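Side-chain contacts in extracellular protein containing a SCP domain (Bacillus anthracis, PDB 4IFA), which is of unknown function but is an extracellular protein of Bacillus anthracis that carries an SCP (CAP-superfamily) domain and has been put forward as a vaccine candidate: residues A[166-171]-A[175-180]; A[120-125]-A[129-134]; A[229-234]-A[304-309]; A[49-54]-A[102-107]. One frame throughout, in Å; residues are numbered along the deposited sequence.

Contact 1: A[166-171]-A[175-180]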
# COMPACT_ATOMS: atom_id res chain seq x y z
N ALA A 166 -7.97 -6.03 10.98
CA ALA A 166 -8.18 -5.29 9.73
C ALA A 166 -7.73 -3.87 9.97
O ALA A 166 -8.24 -3.21 10.86
CB ALA A 166 -9.64 -5.29 9.28
N GLN A 167 -6.77 -3.41 9.19
CA GLN A 167 -6.32 -2.02 9.21
C GLN A 167 -7.13 -1.33 8.10
O GLN A 167 -7.06 -1.72 6.93
CB GLN A 167 -4.83 -1.93 8.91
CG GLN A 167 -4.16 -0.56 9.00
CD GLN A 167 -2.63 -0.66 8.77
OE1 GLN A 167 -2.13 -1.60 8.15
NE2 GLN A 167 -1.91 0.34 9.23
N LEU A 168 -7.85 -0.28 8.48
CA LEU A 168 -8.80 0.39 7.58
C LEU A 168 -8.19 1.69 7.11
O LEU A 168 -8.14 2.66 7.86
CB LEU A 168 -10.14 0.62 8.30
CG LEU A 168 -10.79 -0.61 8.96
CD1 LEU A 168 -12.06 -0.18 9.71
CD2 LEU A 168 -11.11 -1.67 7.93
N TYR A 169 -7.75 1.72 5.86
CA TYR A 169 -7.08 2.90 5.32
C TYR A 169 -8.10 3.88 4.76
O TYR A 169 -8.88 3.54 3.86
CB TYR A 169 -6.08 2.51 4.24
CG TYR A 169 -4.76 1.94 4.72
CD1 TYR A 169 -3.83 2.74 5.37
CD2 TYR A 169 -4.38 0.62 4.43
CE1 TYR A 169 -2.60 2.27 5.76
CE2 TYR A 169 -3.13 0.15 4.80
CZ TYR A 169 -2.26 0.97 5.46
OH TYR A 169 -0.98 0.56 5.79
N PHE A 170 -8.07 5.10 5.28
CA PHE A 170 -8.95 6.19 4.83
C PHE A 170 -8.16 7.29 4.11
O PHE A 170 -6.99 7.52 4.40
CB PHE A 170 -9.64 6.83 6.03
CG PHE A 170 -10.73 6.01 6.60
CD1 PHE A 170 -12.03 6.12 6.12
CD2 PHE A 170 -10.47 5.06 7.58
CE1 PHE A 170 -13.06 5.29 6.62
CE2 PHE A 170 -11.47 4.26 8.07
CZ PHE A 170 -12.75 4.37 7.59
N ASP A 171 -8.87 7.96 3.21
CA ASP A 171 -8.48 9.25 2.70
C ASP A 171 -9.19 10.24 3.63
O ASP A 171 -10.41 10.36 3.59
CB ASP A 171 -9.01 9.38 1.27
CG ASP A 171 -8.72 10.74 0.67
OD1 ASP A 171 -8.68 11.75 1.42
OD2 ASP A 171 -8.47 10.79 -0.56
N HIS A 175 -12.88 11.54 3.68
CA HIS A 175 -13.47 10.73 4.76
C HIS A 175 -13.93 9.36 4.28
O HIS A 175 -14.85 8.78 4.87
CB HIS A 175 -14.62 11.47 5.45
CG HIS A 175 -14.26 12.83 5.88
ND1 HIS A 175 -13.48 13.10 6.98
CD2 HIS A 175 -14.54 14.03 5.32
CE1 HIS A 175 -13.33 14.40 7.11
NE2 HIS A 175 -13.95 14.99 6.10
N GLU A 176 -13.31 8.82 3.24
CA GLU A 176 -13.73 7.54 2.67
C GLU A 176 -12.71 6.43 2.82
O GLU A 176 -11.50 6.63 2.72
CB GLU A 176 -14.11 7.74 1.18
CG GLU A 176 -15.36 8.59 1.05
CD GLU A 176 -15.87 8.83 -0.36
OE1 GLU A 176 -15.35 8.25 -1.31
OE2 GLU A 176 -16.86 9.61 -0.48
N LEU A 177 -13.23 5.21 3.04
CA LEU A 177 -12.42 3.98 3.12
C LEU A 177 -11.85 3.69 1.72
O LEU A 177 -12.62 3.57 0.76
CB LEU A 177 -13.28 2.83 3.62
CG LEU A 177 -12.59 1.49 3.79
CD1 LEU A 177 -11.59 1.60 4.93
CD2 LEU A 177 -13.62 0.45 4.09
N VAL A 178 -10.52 3.60 1.63
CA VAL A 178 -9.86 3.42 0.33
C VAL A 178 -9.04 2.11 0.26
O VAL A 178 -8.61 1.71 -0.81
CB VAL A 178 -8.99 4.64 -0.08
CG1 VAL A 178 -9.87 5.92 -0.31
CG2 VAL A 178 -7.87 4.89 0.91
N GLY A 179 -8.83 1.45 1.39
CA GLY A 179 -8.15 0.13 1.38
C GLY A 179 -8.33 -0.59 2.68
O GLY A 179 -8.67 0.04 3.69
N VAL A 180 -8.14 -1.92 2.66
CA VAL A 180 -8.24 -2.71 3.88
C VAL A 180 -7.05 -3.67 3.88
O VAL A 180 -6.86 -4.42 2.92
CB VAL A 180 -9.54 -3.54 3.95
CG1 VAL A 180 -9.57 -4.41 5.20
CG2 VAL A 180 -10.78 -2.60 3.93

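Contact 2: A[120-125]-A[129-134]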
# COMPACT_ATOMS: atom_id res chain seq x y z
N GLU A 120 -16.86 3.77 1.70
CA GLU A 120 -17.71 4.06 2.86
C GLU A 120 -17.17 5.19 3.71
O GLU A 120 -15.96 5.31 3.93
CB GLU A 120 -17.89 2.80 3.72
CG GLU A 120 -18.99 2.92 4.78
CD GLU A 120 -19.32 1.62 5.48
OE1 GLU A 120 -18.56 0.65 5.37
OE2 GLU A 120 -20.42 1.58 6.11
N LYS A 121 -18.06 6.05 4.19
CA LYS A 121 -17.68 7.16 5.02
C LYS A 121 -17.20 6.72 6.40
O LYS A 121 -17.76 5.80 7.02
CB LYS A 121 -18.81 8.16 5.18
CG LYS A 121 -19.29 8.87 3.91
CD LYS A 121 -18.22 9.74 3.28
CE LYS A 121 -18.85 10.70 2.26
NZ LYS A 121 -17.83 11.43 1.49
N TYR A 122 -16.15 7.41 6.89
CA TYR A 122 -15.60 7.13 8.20
C TYR A 122 -16.69 7.07 9.31
O TYR A 122 -16.64 6.19 10.17
CB TYR A 122 -14.53 8.19 8.56
CG TYR A 122 -13.78 7.91 9.84
CD1 TYR A 122 -12.60 7.20 9.84
CD2 TYR A 122 -14.28 8.30 11.06
CE1 TYR A 122 -11.90 6.95 10.99
CE2 TYR A 122 -13.60 8.05 12.23
CZ TYR A 122 -12.43 7.31 12.19
OH TYR A 122 -11.73 7.07 13.37
N GLU A 123 -17.61 8.05 9.35
CA GLU A 123 -18.62 8.07 10.43
C GLU A 123 -19.44 6.77 10.43
O GLU A 123 -19.88 6.33 11.50
CB GLU A 123 -19.46 9.37 10.41
CG GLU A 123 -20.30 9.55 9.21
CD GLU A 123 -21.08 10.85 9.17
OE1 GLU A 123 -22.08 10.86 8.42
OE2 GLU A 123 -20.75 11.83 9.88
N ASP A 124 -19.72 6.22 9.27
CA ASP A 124 -20.49 4.97 9.19
C ASP A 124 -19.66 3.76 9.54
O ASP A 124 -20.17 2.83 10.20
CB ASP A 124 -21.08 4.82 7.79
CG ASP A 124 -22.07 5.92 7.46
OD1 ASP A 124 -22.87 6.33 8.33
OD2 ASP A 124 -22.08 6.42 6.32
N VAL A 125 -18.38 3.76 9.18
CA VAL A 125 -17.48 2.67 9.55
C VAL A 125 -17.35 2.61 11.08
O VAL A 125 -17.46 1.55 11.66
CB VAL A 125 -16.11 2.85 8.89
CG1 VAL A 125 -15.07 1.89 9.47
CG2 VAL A 125 -16.22 2.72 7.38
N ASN A 129 -18.75 -0.30 14.62
CA ASN A 129 -17.79 -0.94 15.53
C ASN A 129 -16.73 0.08 15.95
O ASN A 129 -15.65 0.16 15.33
CB ASN A 129 -17.10 -2.13 14.85
CG ASN A 129 -16.47 -3.09 15.86
OD1 ASN A 129 -16.47 -2.82 17.07
ND2 ASN A 129 -15.96 -4.21 15.37
N PRO A 130 -17.03 0.87 17.00
CA PRO A 130 -16.11 1.91 17.48
C PRO A 130 -14.64 1.48 17.51
O PRO A 130 -14.31 0.42 18.06
CB PRO A 130 -16.65 2.24 18.87
CG PRO A 130 -18.13 2.03 18.72
CD PRO A 130 -18.26 0.83 17.82
N LEU A 131 -13.80 2.35 16.96
CA LEU A 131 -12.37 2.17 16.74
C LEU A 131 -11.59 2.60 17.96
O LEU A 131 -11.78 3.70 18.45
CB LEU A 131 -11.98 3.04 15.56
CG LEU A 131 -12.82 2.77 14.33
CD1 LEU A 131 -12.61 3.81 13.25
CD2 LEU A 131 -12.54 1.36 13.84
N SER A 132 -10.72 1.72 18.48
CA SER A 132 -9.97 2.00 19.73
C SER A 132 -8.61 2.66 19.49
O SER A 132 -7.99 2.44 18.45
CB SER A 132 -9.73 0.69 20.46
OG SER A 132 -9.09 0.92 21.71
N HIS A 133 -8.14 3.43 20.47
CA HIS A 133 -6.83 4.07 20.44
C HIS A 133 -5.76 3.15 21.00
O HIS A 133 -4.58 3.46 20.91
CB HIS A 133 -6.80 5.33 21.31
CG HIS A 133 -7.60 6.46 20.75
ND1 HIS A 133 -7.01 7.59 20.22
CD2 HIS A 133 -8.94 6.64 20.64
CE1 HIS A 133 -7.95 8.42 19.81
NE2 HIS A 133 -9.13 7.86 20.04
N GLU A 134 -6.17 2.03 21.58
CA GLU A 134 -5.26 1.06 22.17
C GLU A 134 -5.63 -0.32 21.69
O GLU A 134 -6.81 -0.69 21.69
CB GLU A 134 -5.35 1.09 23.70
CG GLU A 134 -5.06 2.45 24.32
CD GLU A 134 -3.65 2.92 24.05
OE1 GLU A 134 -2.75 2.06 23.93
OE2 GLU A 134 -3.44 4.16 23.96
O HOH W 1 -15.44 -0.22 12.46

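Contact 3: A[229-234]-A[304-309]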
# COMPACT_ATOMS: atom_id res chain seq x y z
N ASN A 229 -2.46 4.32 -9.76
CA ASN A 229 -3.44 4.32 -10.83
C ASN A 229 -4.86 4.05 -10.29
O ASN A 229 -5.83 4.56 -10.84
CB ASN A 229 -3.06 3.44 -12.00
CG ASN A 229 -2.07 4.11 -12.91
OD1 ASN A 229 -2.11 5.33 -13.06
ND2 ASN A 229 -1.19 3.34 -13.54
N ILE A 230 -4.99 3.28 -9.21
CA ILE A 230 -6.30 3.12 -8.55
C ILE A 230 -6.79 4.47 -8.01
O ILE A 230 -7.96 4.82 -8.15
CB ILE A 230 -6.23 2.03 -7.48
CG1 ILE A 230 -6.13 0.69 -8.20
CG2 ILE A 230 -7.42 2.10 -6.52
CD1 ILE A 230 -6.03 -0.49 -7.33
N ILE A 231 -5.88 5.24 -7.40
CA ILE A 231 -6.22 6.57 -6.97
C ILE A 231 -6.64 7.42 -8.17
O ILE A 231 -7.66 8.16 -8.10
CB ILE A 231 -5.01 7.21 -6.23
CG1 ILE A 231 -4.79 6.55 -4.89
CG2 ILE A 231 -5.26 8.71 -6.02
CD1 ILE A 231 -3.44 6.84 -4.23
N ARG A 232 -5.87 7.39 -9.25
CA ARG A 232 -6.19 8.20 -10.46
C ARG A 232 -7.62 7.84 -10.94
O ARG A 232 -8.46 8.72 -11.19
CB ARG A 232 -5.22 8.01 -11.62
CG ARG A 232 -3.72 8.24 -11.39
CD ARG A 232 -3.31 9.62 -11.41
NE ARG A 232 -3.38 10.24 -12.74
CZ ARG A 232 -2.92 11.46 -12.99
NH1 ARG A 232 -2.36 12.17 -12.04
NH2 ARG A 232 -3.03 11.96 -14.23
N SER A 233 -7.91 6.56 -11.05
CA SER A 233 -9.22 6.11 -11.49
C SER A 233 -10.35 6.60 -10.58
O SER A 233 -11.39 7.06 -11.06
CB SER A 233 -9.22 4.58 -11.63
OG SER A 233 -10.42 4.10 -12.22
N ARG A 234 -10.12 6.51 -9.27
CA ARG A 234 -11.09 6.94 -8.27
C ARG A 234 -11.47 8.42 -8.47
O ARG A 234 -12.63 8.82 -8.28
CB ARG A 234 -10.44 6.76 -6.89
CG ARG A 234 -11.30 7.02 -5.69
CD ARG A 234 -10.47 6.93 -4.38
NE ARG A 234 -9.74 5.64 -4.25
CZ ARG A 234 -8.54 5.50 -3.65
NH1 ARG A 234 -7.93 6.56 -3.15
NH2 ARG A 234 -7.89 4.33 -3.57
N GLY A 304 0.38 7.49 3.13
CA GLY A 304 0.94 8.71 3.73
C GLY A 304 0.89 9.85 2.72
O GLY A 304 0.50 10.99 3.05
N TRP A 305 1.24 9.58 1.47
CA TRP A 305 1.18 10.61 0.42
C TRP A 305 -0.25 11.09 0.14
O TRP A 305 -0.52 12.28 -0.00
CB TRP A 305 1.83 10.15 -0.88
CG TRP A 305 3.30 9.94 -0.78
CD1 TRP A 305 4.18 10.72 -0.07
CD2 TRP A 305 4.11 8.97 -1.48
NE1 TRP A 305 5.47 10.27 -0.26
CE2 TRP A 305 5.46 9.20 -1.11
CE3 TRP A 305 3.83 7.91 -2.35
CZ2 TRP A 305 6.49 8.40 -1.60
CZ3 TRP A 305 4.85 7.12 -2.79
CH2 TRP A 305 6.16 7.39 -2.44
N LEU A 306 -1.19 10.16 0.07
CA LEU A 306 -2.61 10.50 -0.19
C LEU A 306 -3.14 11.44 0.87
O LEU A 306 -3.94 12.34 0.59
CB LEU A 306 -3.45 9.23 -0.20
CG LEU A 306 -4.93 9.36 -0.58
CD1 LEU A 306 -5.07 9.80 -2.03
CD2 LEU A 306 -5.68 8.05 -0.30
N ASN A 307 -2.68 11.24 2.11
CA ASN A 307 -3.12 12.04 3.25
C ASN A 307 -2.32 13.29 3.59
O ASN A 307 -2.52 13.90 4.64
CB ASN A 307 -3.24 11.13 4.47
CG ASN A 307 -4.47 10.28 4.42
OD1 ASN A 307 -5.55 10.80 4.69
ND2 ASN A 307 -4.33 8.98 4.12
N SER A 308 -1.51 13.73 2.63
CA SER A 308 -0.69 14.96 2.79
C SER A 308 -1.00 15.89 1.62
O SER A 308 -0.81 15.48 0.47
CB SER A 308 0.76 14.57 2.78
OG SER A 308 1.59 15.75 2.64
N GLU A 309 -1.40 17.13 1.87
CA GLU A 309 -1.82 18.03 0.78
C GLU A 309 -0.82 18.17 -0.36
O GLU A 309 -1.19 18.11 -1.53
CB GLU A 309 -2.17 19.44 1.28
CG GLU A 309 -3.42 19.52 2.14
CD GLU A 309 -4.75 19.51 1.34
OE1 GLU A 309 -4.84 18.96 0.21
OE2 GLU A 309 -5.75 20.02 1.92

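Contact 4: A[49-54]-A[102-107]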
# COMPACT_ATOMS: atom_id res chain seq x y z
N ASP A 49 -16.19 -17.03 -1.71
CA ASP A 49 -15.45 -16.65 -0.52
C ASP A 49 -14.94 -15.22 -0.70
O ASP A 49 -14.65 -14.78 -1.82
CB ASP A 49 -14.25 -17.57 -0.28
CG ASP A 49 -14.63 -18.92 0.27
OD1 ASP A 49 -15.84 -19.23 0.41
OD2 ASP A 49 -13.70 -19.69 0.54
N THR A 50 -14.83 -14.53 0.42
CA THR A 50 -14.29 -13.19 0.45
C THR A 50 -12.79 -13.26 0.68
O THR A 50 -12.25 -14.31 1.05
CB THR A 50 -14.86 -12.40 1.61
OG1 THR A 50 -14.55 -13.10 2.81
CG2 THR A 50 -16.41 -12.25 1.50
N VAL A 51 -12.11 -12.15 0.47
CA VAL A 51 -10.67 -12.03 0.77
C VAL A 51 -10.44 -12.41 2.23
O VAL A 51 -9.55 -13.20 2.53
CB VAL A 51 -10.18 -10.59 0.52
CG1 VAL A 51 -8.81 -10.39 1.11
CG2 VAL A 51 -10.23 -10.29 -0.95
N LEU A 52 -11.23 -11.87 3.16
CA LEU A 52 -11.05 -12.21 4.59
C LEU A 52 -11.17 -13.71 4.85
O LEU A 52 -10.41 -14.27 5.67
CB LEU A 52 -12.01 -11.43 5.48
CG LEU A 52 -11.94 -11.76 6.96
CD1 LEU A 52 -10.53 -11.58 7.54
CD2 LEU A 52 -12.95 -10.84 7.68
N ASN A 53 -12.12 -14.38 4.17
CA ASN A 53 -12.31 -15.84 4.29
C ASN A 53 -11.05 -16.62 3.94
O ASN A 53 -10.87 -17.75 4.40
CB ASN A 53 -13.42 -16.39 3.35
CG ASN A 53 -14.86 -15.98 3.72
OD1 ASN A 53 -15.74 -16.01 2.82
ND2 ASN A 53 -15.13 -15.66 4.99
N MSE A 54 -10.17 -16.04 3.11
CA MSE A 54 -8.94 -16.72 2.72
C MSE A 54 -7.85 -16.68 3.81
O MSE A 54 -6.94 -17.54 3.84
CB MSE A 54 -8.39 -16.13 1.43
CG MSE A 54 -9.43 -15.95 0.33
SE MSE A 54 -10.26 -17.62 -0.19
CE MSE A 54 -8.74 -18.16 -0.77
N VAL A 102 -1.50 -15.26 5.32
CA VAL A 102 -1.29 -14.54 6.57
C VAL A 102 -1.70 -13.07 6.55
O VAL A 102 -1.86 -12.46 7.60
CB VAL A 102 0.18 -14.67 7.05
CG1 VAL A 102 0.55 -16.17 7.24
CG2 VAL A 102 1.20 -13.96 6.17
N THR A 103 -1.90 -12.51 5.37
CA THR A 103 -2.26 -11.10 5.21
C THR A 103 -2.85 -10.88 3.85
O THR A 103 -2.72 -11.72 2.97
CB THR A 103 -1.00 -10.22 5.45
OG1 THR A 103 -1.32 -8.81 5.52
CG2 THR A 103 0.05 -10.40 4.38
N ALA A 104 -3.54 -9.74 3.67
CA ALA A 104 -4.01 -9.32 2.35
C ALA A 104 -4.24 -7.83 2.38
O ALA A 104 -4.57 -7.29 3.42
CB ALA A 104 -5.31 -10.05 1.92
N TYR A 105 -4.08 -7.20 1.23
CA TYR A 105 -4.42 -5.80 1.06
C TYR A 105 -5.39 -5.68 -0.11
O TYR A 105 -5.10 -6.08 -1.24
CB TYR A 105 -3.18 -4.94 0.80
CG TYR A 105 -3.55 -3.48 0.62
CD1 TYR A 105 -4.05 -2.76 1.67
CD2 TYR A 105 -3.43 -2.84 -0.63
CE1 TYR A 105 -4.42 -1.43 1.54
CE2 TYR A 105 -3.83 -1.48 -0.75
CZ TYR A 105 -4.30 -0.81 0.33
OH TYR A 105 -4.65 0.55 0.26
N VAL A 106 -6.56 -5.08 0.19
CA VAL A 106 -7.63 -4.82 -0.76
C VAL A 106 -7.66 -3.37 -1.17
O VAL A 106 -7.71 -2.49 -0.30
CB VAL A 106 -9.01 -5.18 -0.12
CG1 VAL A 106 -10.15 -4.80 -1.07
CG2 VAL A 106 -9.05 -6.67 0.24
N ALA A 107 -7.60 -3.11 -2.49
CA ALA A 107 -7.75 -1.75 -3.02
C ALA A 107 -8.85 -1.62 -4.06
O ALA A 107 -9.31 -0.52 -4.33
CB ALA A 107 -6.41 -1.30 -3.65

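Contact 1: A[166-171]-A[175-180]
Tyr169 and Gly179 form a hydrogen-bonded pair, Tyr169 N to Gly179 O at 2.9 Å, in an antiparallel hairpin whose short strand axes approach to 4.5 Å. Tyr169 O also takes two donors: Val178 N at 2.8 Å in a nearly straight bond (172°), and Gly179 N at 3.2 Å. This double acceptance is the signature of a classic beta bulge, with Val178 and Gly179 both facing Tyr169. A G1 bulge, with His175 and Glu176 facing Asp171, closes the turn end of the hairpin, and His175 takes left-handed backbone angles there. On one face of the sheet, CD1 of Leu177 lies over the ring of Phe170, 4.2 Å from its centroid, in a CH-pi contact. Leu177 CG stands anti to its backbone N (chi1 -178°), which carries the branch back toward the partner strand, where CD1 also meets CB of Leu168 at 3.8 Å. Farther along, Leu168 and Val180 lie side by side (Leu168 CD2 to Val180 CG2, 4.1 Å), as suits branched aliphatics in a buried layer. On the face that carries Asp171, the bulged Val178 brings its CG1 to 3.9 Å from Asp171 CB; the carboxylate of Asp171 forms a salt bridge with Arg312.

Contact 2: A[120-125]-A[129-134]
Tyr122 and Leu131 meet head-on, one reaching out from the first turn of helix 122-128 and the other from the loop that follows this helix. Only CD1 of Leu131 does the touching: it stands 3.4 Å from Tyr122 OH and 3.7 Å from Tyr122 CZ. The methyl meets the phenol end of the ring obliquely. Tyr122 CG lies anti to the backbone N (chi1 -173°), which stretches the ring away from the helix and toward the loop. The hydroxyl is hydrogen-bonded to Val153 O, while the ring itself meets Phe170 edge-to-face. A tyrosine suits this place because its carbon skeleton can pack against leucine and phenylalanine while its oxygen satisfies a main-chain carbonyl.

Lys121 takes the N-cap position, and Val125 N donates to Lys121 O at 3.0 Å in the first turn. Helix 122-128 packs on one face of the antiparallel hairpin 164-171/176-183, part of the seven-stranded sheet, before the chain runs on to strand 134-139. The buried side chain of Val125 turns to this hairpin, packing on Leu168 and Phe170, as befits a short beta-branched residue on the inner side of a helix. At the other end of the contact, main chain meets main chain through water. A single water donates to Val125 O at 2.8 Å and to Asn129 O at 2.9 Å, serving two acceptors that could not bond each other directly. Leu131 also packs on Pro157, and a leucine fits this buried position because its branched, wholly apolar end can touch the tyrosine and the proline together.

Contact 3: A[229-234]-A[304-309]
Leu306 is the residue through which segment 304-309 meets helix 210-234, with one methyl on Ile231 and the other on Arg234. In sequence order, Gly304 comes first, in the last turn of helix 298-306. Trp305 then turns to strands 286-293 and 331-338, with its NE1 hydrogen-bonded to Ile291 O, so a large ring with one N-H is laid against the sheet. Leu306 is turned about a quarter of the way round the helix from Trp305, toward helix 210-234. Its CG is anti to the backbone N (chi1 -175°), and its CD1 approaches Ile231 at CD1 (4.0 Å) and CG2 (4.1 Å), the two side chains running antiparallel alongside one another. CD2 of Leu306 lies 3.9 Å from Arg234 NH1, at the edge of the guanidinium and near its plane. Two conformers of Arg234 are deposited, so this last touch is less certain. Bent at chi3 (-54°), the conformer described lays one guanidinium face over Ile231 CA. Next, Asn307 leaves helical geometry; its ND2 bonds both Gln303 O in its own helix and Phe170 O in strand 164-171. Ser308 is at the N-cap position of the following helix, though its side chain makes no capping bond; OG bonds His311 ND1. Leu306 and Arg234 also pack on Val178, where the SCP helices meet the N-terminal hairpin, and Arg234 O binds a Tris molecule, probably from the crystallisation liquor. Aliphatic branches buried between helices, with a tryptophan on the strands behind, are consistent with the alpha-beta-alpha sandwich of the SCP/CAP family.

Contact 4: A[49-54]-A[102-107]
Val51 presses its CG1 onto two residues of strand 100-106 at once, standing 3.6 Å from Ala104 CB and 3.8 Å from Val106 CG2. This is the close-packed half of the contact. Ala104 and Val106 are two apart in the strand, so both point to the same face of the sheet and together receive the valine from the short helical turn 51-54. CG1 lies anti to the backbone N (chi1 167°), which sends that methyl forward to the alanine, while Val51 CG2 comes to 4.0 Å from Val106 CG2. The two valines overlap flank to flank, each heading toward the other's backbone. The small methyl of Ala104 lets the turn come close, and the branched valines pack against each other beside it; Trp66, Phe94 and Val111 also pack on Val51.

The start of the turn, at Thr50 and Asn53, is polar and makes no contact with the strand. Thr50, at the N-cap, and exposed Asn53 form a capping box: Thr50 N donates to Asn53 OD1 at 3.0 Å in a nearly straight bond (172°), though from above the carbonyl plane, and Asn53 N donates to Thr50 OG1 at 3.1 Å. Threonine and asparagine suit these places because their short side chains reach the N-H groups at the start of the turn. Asp49 continues the polar side with a salt bridge to Lys65. With no hydrogen bond crossing between the two segments, the turn is held on the sheet by apolar burial, whereas its polar groups fix its own shape at the surface.

Along the chain the contacts come in series: contact 4 closes first, followed by contact 2, contact 1 and contact 3. Contacts 1 and 4 share the seven-stranded antiparallel sheet, where strands 176-183 and 100-106 are neighbours, and lie about 14 Å apart between centres. Contact 2 is about 10 Å from contact 1, centre to centre, and touches it through a probable hydrogen bond between Tyr122 N and His175 O and a salt bridge from Lys121 to Glu176. Contact 3 belongs to the SCP family region; its centre is about 12 Å from that of contact 1. The hairpin of contact 1 touches all the others and helps join the N-terminal region to the SCP domain, as does Ile230 of contact 3, which packs on Ala107 of contact 4.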